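Long-range contact in ESSB (Geobacillus thermodenitrificans, PDB 4ANO), which forms an integral membrane component of the type VII (Ess) secretion system, here represented by its cytoplasmic fragment, probably kinase-related in fold: residues H101-N114 against F125-W139. Numbering follows the deposited sequence. Where two conformers were deposited one is given.
Sequences HSARRLIFIVCPEN and FLHVGVKESLPPDEW
I107 is the bump on which this contact turns, a small case of how the loop after a short two-strand ladder makes the socket for one of its side chains. Its backbone pairs both ways with G129 in an antiparallel bridge, while its side chain fills a hollow lined by K131 and the P136–W139 backbone. With CG1 anti to the carbonyl carbon (chi1 -60°), CD1 reaches 3.4 Å from E138 N, and CG2 rests 3.8 Å from CG of P136, which follows a cis peptide bond. Further along, F108, in the conformer described, meets F125 obliquely and V128 CG2 at its CE1; helix 84-98 touches both rings. At one end the H101 ring stacks face to face on the five-membered ring of W139, centroids 3.7 Å apart, and H101 NE2 is hydrogen-bonded to D141 OD1. At the other, N114 reads the H127 backbone in both directions: OD1 accepts from H127 N at 2.7 Å, and ND2 gives one hydrogen to a lone pair of H127 O and another to I109 O. A leucine here would probably leave H127 N, H127 O and I109 O without their side-chain partner. Apolar side chains thus shape the middle, while backbone and N114 hydrogen bonds align the segments.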
loop_
_atom_site.group_PDB
_atom_site.type_symbol
_atom_site.label_atom_id
_atom_site.label_comp_id
_atom_site.label_asym_id
_atom_site.label_seq_id
_atom_site.Cartn_x
_atom_site.Cartn_y
_atom_site.Cartn_z
ATOM N N HIS A 101 -7.400 -12.421 1.803
ATOM C CA HIS A 101 -6.444 -12.966 0.809
ATOM C C HIS A 101 -7.093 -13.133 -0.602
ATOM O O HIS A 101 -8.329 -13.343 -0.762
ATOM C CB HIS A 101 -5.888 -14.341 1.216
ATOM C CG HIS A 101 -5.061 -14.371 2.472
ATOM N ND1 HIS A 101 -4.895 -15.531 3.205
ATOM C CD2 HIS A 101 -4.318 -13.422 3.099
ATOM C CE1 HIS A 101 -4.098 -15.293 4.234
ATOM N NE2 HIS A 101 -3.725 -14.025 4.186
ATOM N N SER A 102 -6.250 -13.019 -1.615
ATOM C CA SER A 102 -6.660 -13.331 -3.002
ATOM C C SER A 102 -6.797 -14.826 -3.188
ATOM O O SER A 102 -6.016 -15.587 -2.614
ATOM C CB SER A 102 -5.572 -12.844 -3.938
ATOM O OG SER A 102 -5.640 -13.511 -5.195
ATOM N N ALA A 103 -7.764 -15.262 -4.004
ATOM C CA ALA A 103 -7.879 -16.709 -4.353
ATOM C C ALA A 103 -7.032 -17.039 -5.584
ATOM O O ALA A 103 -6.821 -18.234 -5.946
ATOM C CB ALA A 103 -9.383 -17.153 -4.559
ATOM N N ARG A 104 -6.502 -15.982 -6.201
ATOM C CA ARG A 104 -5.799 -16.141 -7.484
ATOM C C ARG A 104 -4.270 -16.029 -7.349
ATOM O O ARG A 104 -3.609 -15.624 -8.303
ATOM C CB ARG A 104 -6.323 -15.132 -8.530
ATOM C CG ARG A 104 -7.796 -14.812 -8.403
ATOM C CD ARG A 104 -8.165 -13.836 -9.484
ATOM N NE ARG A 104 -7.943 -12.459 -9.046
ATOM C CZ ARG A 104 -7.554 -11.462 -9.834
ATOM N NH1 ARG A 104 -7.297 -11.676 -11.128
ATOM N NH2 ARG A 104 -7.412 -10.246 -9.309
ATOM N N ARG A 105 -3.707 -16.435 -6.195
ATOM C CA ARG A 105 -2.248 -16.479 -5.992
ATOM C C ARG A 105 -1.620 -15.066 -5.746
ATOM O O ARG A 105 -0.431 -14.938 -5.524
ATOM C CB ARG A 105 -1.522 -17.196 -7.156
ATOM C CG ARG A 105 -1.570 -18.736 -7.108
ATOM C CD ARG A 105 -0.791 -19.383 -8.266
ATOM N NE ARG A 105 -1.324 -18.961 -9.537
ATOM C CZ ARG A 105 -0.627 -18.411 -10.538
ATOM N NH1 ARG A 105 0.673 -18.275 -10.456
ATOM N NH2 ARG A 105 -1.254 -18.046 -11.645
ATOM N N LEU A 106 -2.416 -14.017 -5.791
ATOM C CA LEU A 106 -1.840 -12.630 -5.677
ATOM C C LEU A 106 -1.577 -12.240 -4.221
ATOM O O LEU A 106 -2.392 -12.552 -3.347
ATOM C CB LEU A 106 -2.747 -11.588 -6.343
ATOM C CG LEU A 106 -2.975 -11.876 -7.804
ATOM C CD1 LEU A 106 -4.043 -10.812 -8.261
ATOM C CD2 LEU A 106 -1.690 -11.748 -8.598
ATOM N N ILE A 107 -0.435 -11.638 -3.917
ATOM C CA ILE A 107 -0.071 -11.283 -2.538
ATOM C C ILE A 107 0.283 -9.822 -2.460
ATOM O O ILE A 107 1.129 -9.352 -3.246
ATOM C CB ILE A 107 1.087 -12.144 -2.008
ATOM C CG1 ILE A 107 0.673 -13.645 -2.031
ATOM C CG2 ILE A 107 1.535 -11.687 -0.610
ATOM C CD1 ILE A 107 1.807 -14.657 -1.615
ATOM N N PHE A 108 -0.321 -9.081 -1.535
ATOM C CA PHE A 108 -0.159 -7.613 -1.548
ATOM C C PHE A 108 0.887 -7.088 -0.565
ATOM O O PHE A 108 1.027 -7.643 0.544
ATOM C CB PHE A 108 -1.530 -6.957 -1.339
ATOM C CG PHE A 108 -2.471 -7.252 -2.482
ATOM C CD1 PHE A 108 -2.437 -6.479 -3.618
ATOM C CD2 PHE A 108 -3.309 -8.384 -2.446
ATOM C CE1 PHE A 108 -3.278 -6.772 -4.706
ATOM C CE2 PHE A 108 -4.142 -8.714 -3.539
ATOM C CZ PHE A 108 -4.130 -7.905 -4.656
ATOM N N ILE A 109 1.713 -6.154 -1.046
ATOM C CA ILE A 109 2.698 -5.409 -0.197
ATOM C C ILE A 109 2.232 -3.968 -0.138
ATOM O O ILE A 109 2.059 -3.284 -1.189
ATOM C CB ILE A 109 4.182 -5.560 -0.647
ATOM C CG1 ILE A 109 5.127 -4.562 0.107
ATOM C CG2 ILE A 109 4.391 -5.354 -2.230
ATOM C CD1 ILE A 109 6.610 -5.042 0.003
ATOM N N VAL A 110 2.056 -3.458 1.110
ATOM C CA VAL A 110 1.422 -2.162 1.290
ATOM C C VAL A 110 2.451 -1.146 1.798
ATOM O O VAL A 110 3.069 -1.278 2.873
ATOM C CB VAL A 110 0.236 -2.242 2.276
ATOM C CG1 VAL A 110 -0.354 -0.857 2.504
ATOM C CG2 VAL A 110 -0.798 -3.265 1.758
ATOM N N CYS A 111 2.673 -0.087 1.027
ATOM C CA CYS A 111 3.533 1.004 1.432
ATOM C C CYS A 111 3.229 2.178 0.491
ATOM O O CYS A 111 2.672 1.932 -0.566
ATOM C CB CYS A 111 4.996 0.643 1.559
ATOM S SG CYS A 111 5.632 0.112 -0.135
ATOM N N PRO A 112 3.595 3.409 0.859
ATOM C CA PRO A 112 3.206 4.576 0.053
ATOM C C PRO A 112 3.789 4.520 -1.357
ATOM O O PRO A 112 3.061 4.911 -2.290
ATOM C CB PRO A 112 3.789 5.778 0.874
ATOM C CG PRO A 112 3.570 5.275 2.300
ATOM C CD PRO A 112 3.979 3.791 2.237
ATOM N N GLU A 113 4.969 3.938 -1.535
ATOM C CA GLU A 113 5.636 3.918 -2.868
ATOM C C GLU A 113 4.844 3.008 -3.801
ATOM O O GLU A 113 4.972 3.104 -5.054
ATOM C CB GLU A 113 7.054 3.344 -2.770
ATOM C CG GLU A 113 7.894 3.621 -3.978
ATOM C CD GLU A 113 9.317 3.077 -3.911
ATOM O OE1 GLU A 113 9.684 2.237 -3.038
ATOM O OE2 GLU A 113 10.084 3.537 -4.798
ATOM N N ASN A 114 4.089 2.085 -3.220
ATOM C CA ASN A 114 3.394 1.085 -4.024
ATOM C C ASN A 114 1.937 1.370 -4.294
ATOM O O ASN A 114 1.212 0.498 -4.764
ATOM C CB ASN A 114 3.549 -0.285 -3.367
ATOM C CG ASN A 114 3.403 -1.408 -4.352
ATOM O OD1 ASN A 114 3.780 -1.303 -5.546
ATOM N ND2 ASN A 114 2.853 -2.529 -3.858
ATOM N N PHE A 125 -2.648 -0.939 -6.204
ATOM C CA PHE A 125 -1.252 -1.288 -6.039
ATOM C C PHE A 125 -0.523 -1.305 -7.326
ATOM O O PHE A 125 -1.085 -1.736 -8.369
ATOM C CB PHE A 125 -1.117 -2.706 -5.395
ATOM C CG PHE A 125 -1.651 -2.764 -4.051
ATOM C CD1 PHE A 125 -0.902 -2.270 -2.996
ATOM C CD2 PHE A 125 -2.907 -3.246 -3.806
ATOM C CE1 PHE A 125 -1.374 -2.297 -1.721
ATOM C CE2 PHE A 125 -3.434 -3.232 -2.537
ATOM C CZ PHE A 125 -2.677 -2.729 -1.485
ATOM N N LEU A 126 0.728 -0.900 -7.309
ATOM C CA LEU A 126 1.569 -0.967 -8.402
ATOM C C LEU A 126 2.146 -2.361 -8.577
ATOM O O LEU A 126 1.777 -3.077 -9.518
ATOM C CB LEU A 126 2.714 0.054 -8.290
ATOM C CG LEU A 126 2.153 1.491 -8.409
ATOM C CD1 LEU A 126 3.069 2.513 -7.865
ATOM C CD2 LEU A 126 1.845 1.775 -9.901
ATOM N N HIS A 127 3.022 -2.746 -7.693
ATOM C CA HIS A 127 3.617 -4.096 -7.728
ATOM C C HIS A 127 2.780 -5.081 -6.874
ATOM O O HIS A 127 2.339 -4.723 -5.795
ATOM C CB HIS A 127 5.006 -4.096 -7.151
ATOM C CG HIS A 127 5.581 -5.482 -7.029
ATOM N ND1 HIS A 127 5.970 -6.229 -8.114
ATOM C CD2 HIS A 127 5.648 -6.297 -5.967
ATOM C CE1 HIS A 127 6.315 -7.440 -7.720
ATOM N NE2 HIS A 127 6.178 -7.497 -6.403
ATOM N N VAL A 128 2.596 -6.314 -7.387
ATOM C CA VAL A 128 1.874 -7.359 -6.601
ATOM C C VAL A 128 2.700 -8.622 -6.713
ATOM O O VAL A 128 3.365 -8.852 -7.732
ATOM C CB VAL A 128 0.521 -7.560 -7.267
ATOM C CG1 VAL A 128 -0.206 -8.628 -6.586
ATOM C CG2 VAL A 128 -0.378 -6.230 -7.128
ATOM N N GLY A 129 2.857 -9.321 -5.548
ATOM C CA GLY A 129 3.548 -10.659 -5.538
ATOM C C GLY A 129 2.650 -11.807 -5.996
ATOM O O GLY A 129 1.431 -11.687 -6.194
ATOM N N VAL A 130 3.342 -12.907 -6.323
ATOM C CA VAL A 130 2.692 -14.141 -6.707
ATOM C C VAL A 130 3.128 -15.244 -5.841
ATOM O O VAL A 130 4.315 -15.516 -5.659
ATOM C CB VAL A 130 3.034 -14.499 -8.181
ATOM C CG1 VAL A 130 2.237 -15.748 -8.640
ATOM C CG2 VAL A 130 2.697 -13.287 -9.048
ATOM N N LYS A 131 2.130 -15.854 -5.204
ATOM C CA LYS A 131 2.469 -16.970 -4.287
ATOM C C LYS A 131 3.374 -18.030 -4.878
ATOM O O LYS A 131 3.115 -18.546 -5.977
ATOM C CB LYS A 131 1.176 -17.531 -3.716
ATOM C CG LYS A 131 1.396 -18.472 -2.431
ATOM C CD LYS A 131 0.035 -19.135 -2.056
ATOM C CE LYS A 131 0.166 -20.430 -1.215
ATOM N NZ LYS A 131 1.452 -20.579 -0.466
ATOM N N GLU A 132 4.457 -18.329 -4.134
ATOM C CA GLU A 132 5.508 -19.344 -4.496
ATOM C C GLU A 132 6.257 -18.991 -5.819
ATOM O O GLU A 132 6.870 -19.852 -6.471
ATOM C CB GLU A 132 4.852 -20.720 -4.640
ATOM C CG GLU A 132 4.374 -21.345 -3.353
ATOM C CD GLU A 132 4.045 -22.795 -3.496
ATOM O OE1 GLU A 132 3.059 -23.144 -4.212
ATOM O OE2 GLU A 132 4.779 -23.590 -2.848
ATOM N N SER A 133 6.196 -17.715 -6.250
ATOM C CA SER A 133 6.774 -17.348 -7.494
ATOM C C SER A 133 7.578 -16.027 -7.453
ATOM O O SER A 133 8.679 -15.956 -7.946
ATOM C CB SER A 133 5.718 -17.265 -8.606
ATOM O OG SER A 133 5.078 -18.506 -8.869
ATOM N N LEU A 134 7.011 -14.948 -6.920
ATOM C CA LEU A 134 7.598 -13.628 -7.085
ATOM C C LEU A 134 7.287 -12.861 -5.814
ATOM O O LEU A 134 6.176 -12.757 -5.415
ATOM C CB LEU A 134 6.934 -12.910 -8.307
ATOM C CG LEU A 134 7.551 -11.554 -8.610
ATOM C CD1 LEU A 134 8.902 -11.903 -9.374
ATOM C CD2 LEU A 134 6.665 -10.755 -9.554
ATOM N N PRO A 135 8.290 -12.330 -5.170
ATOM C CA PRO A 135 8.015 -11.668 -3.865
ATOM C C PRO A 135 7.046 -10.471 -4.019
ATOM O O PRO A 135 7.123 -9.735 -4.975
ATOM C CB PRO A 135 9.400 -11.158 -3.441
ATOM C CG PRO A 135 10.390 -12.013 -4.216
ATOM C CD PRO A 135 9.707 -12.242 -5.552
ATOM N N PRO A 136 6.205 -10.250 -3.022
ATOM C CA PRO A 136 6.087 -11.102 -1.799
ATOM C C PRO A 136 5.426 -12.417 -2.202
ATOM O O PRO A 136 4.344 -12.439 -2.827
ATOM C CB PRO A 136 5.196 -10.257 -0.870
ATOM C CG PRO A 136 4.365 -9.454 -1.854
ATOM C CD PRO A 136 5.373 -9.062 -2.938
ATOM N N ASP A 137 6.083 -13.508 -1.865
ATOM C CA ASP A 137 5.663 -14.825 -2.421
ATOM C C ASP A 137 5.058 -15.811 -1.398
ATOM O O ASP A 137 4.827 -16.968 -1.717
ATOM C CB ASP A 137 6.884 -15.477 -3.157
ATOM C CG ASP A 137 8.064 -15.793 -2.226
ATOM O OD1 ASP A 137 7.932 -15.800 -0.979
ATOM O OD2 ASP A 137 9.196 -15.987 -2.720
ATOM N N GLU A 138 4.822 -15.304 -0.199
ATOM C CA GLU A 138 4.141 -16.034 0.860
ATOM C C GLU A 138 3.206 -15.085 1.631
ATOM O O GLU A 138 3.429 -13.880 1.780
ATOM C CB GLU A 138 5.165 -16.675 1.811
ATOM C CG GLU A 138 5.602 -15.778 2.879
ATOM C CD GLU A 138 6.971 -15.152 2.694
ATOM O OE1 GLU A 138 7.922 -15.807 3.225
ATOM O OE2 GLU A 138 7.041 -13.982 2.153
ATOM N N TRP A 139 2.140 -15.649 2.176
ATOM C CA TRP A 139 1.355 -14.851 3.108
ATOM C C TRP A 139 2.087 -14.622 4.411
ATOM O O TRP A 139 2.765 -15.530 4.927
ATOM C CB TRP A 139 0.094 -15.654 3.459
ATOM C CG TRP A 139 -0.860 -15.747 2.322
ATOM C CD1 TRP A 139 -1.260 -14.724 1.480
ATOM C CD2 TRP A 139 -1.566 -16.920 1.914
ATOM N NE1 TRP A 139 -2.172 -15.214 0.564
ATOM C CE2 TRP A 139 -2.371 -16.559 0.803
ATOM C CE3 TRP A 139 -1.624 -18.242 2.401
ATOM C CZ2 TRP A 139 -3.214 -17.499 0.143
ATOM C CZ3 TRP A 139 -2.455 -19.185 1.740
ATOM C CH2 TRP A 139 -3.228 -18.804 0.617
HETATM O O HOH W 1 -3.272 -12.540 -0.709
HETATM O O HOH W 2 -2.884 -15.399 -2.247
HETATM O O HOH W 3 2.643 -19.575 -8.539
HETATM O O HOH W 4 0.729 -5.211 -3.588
#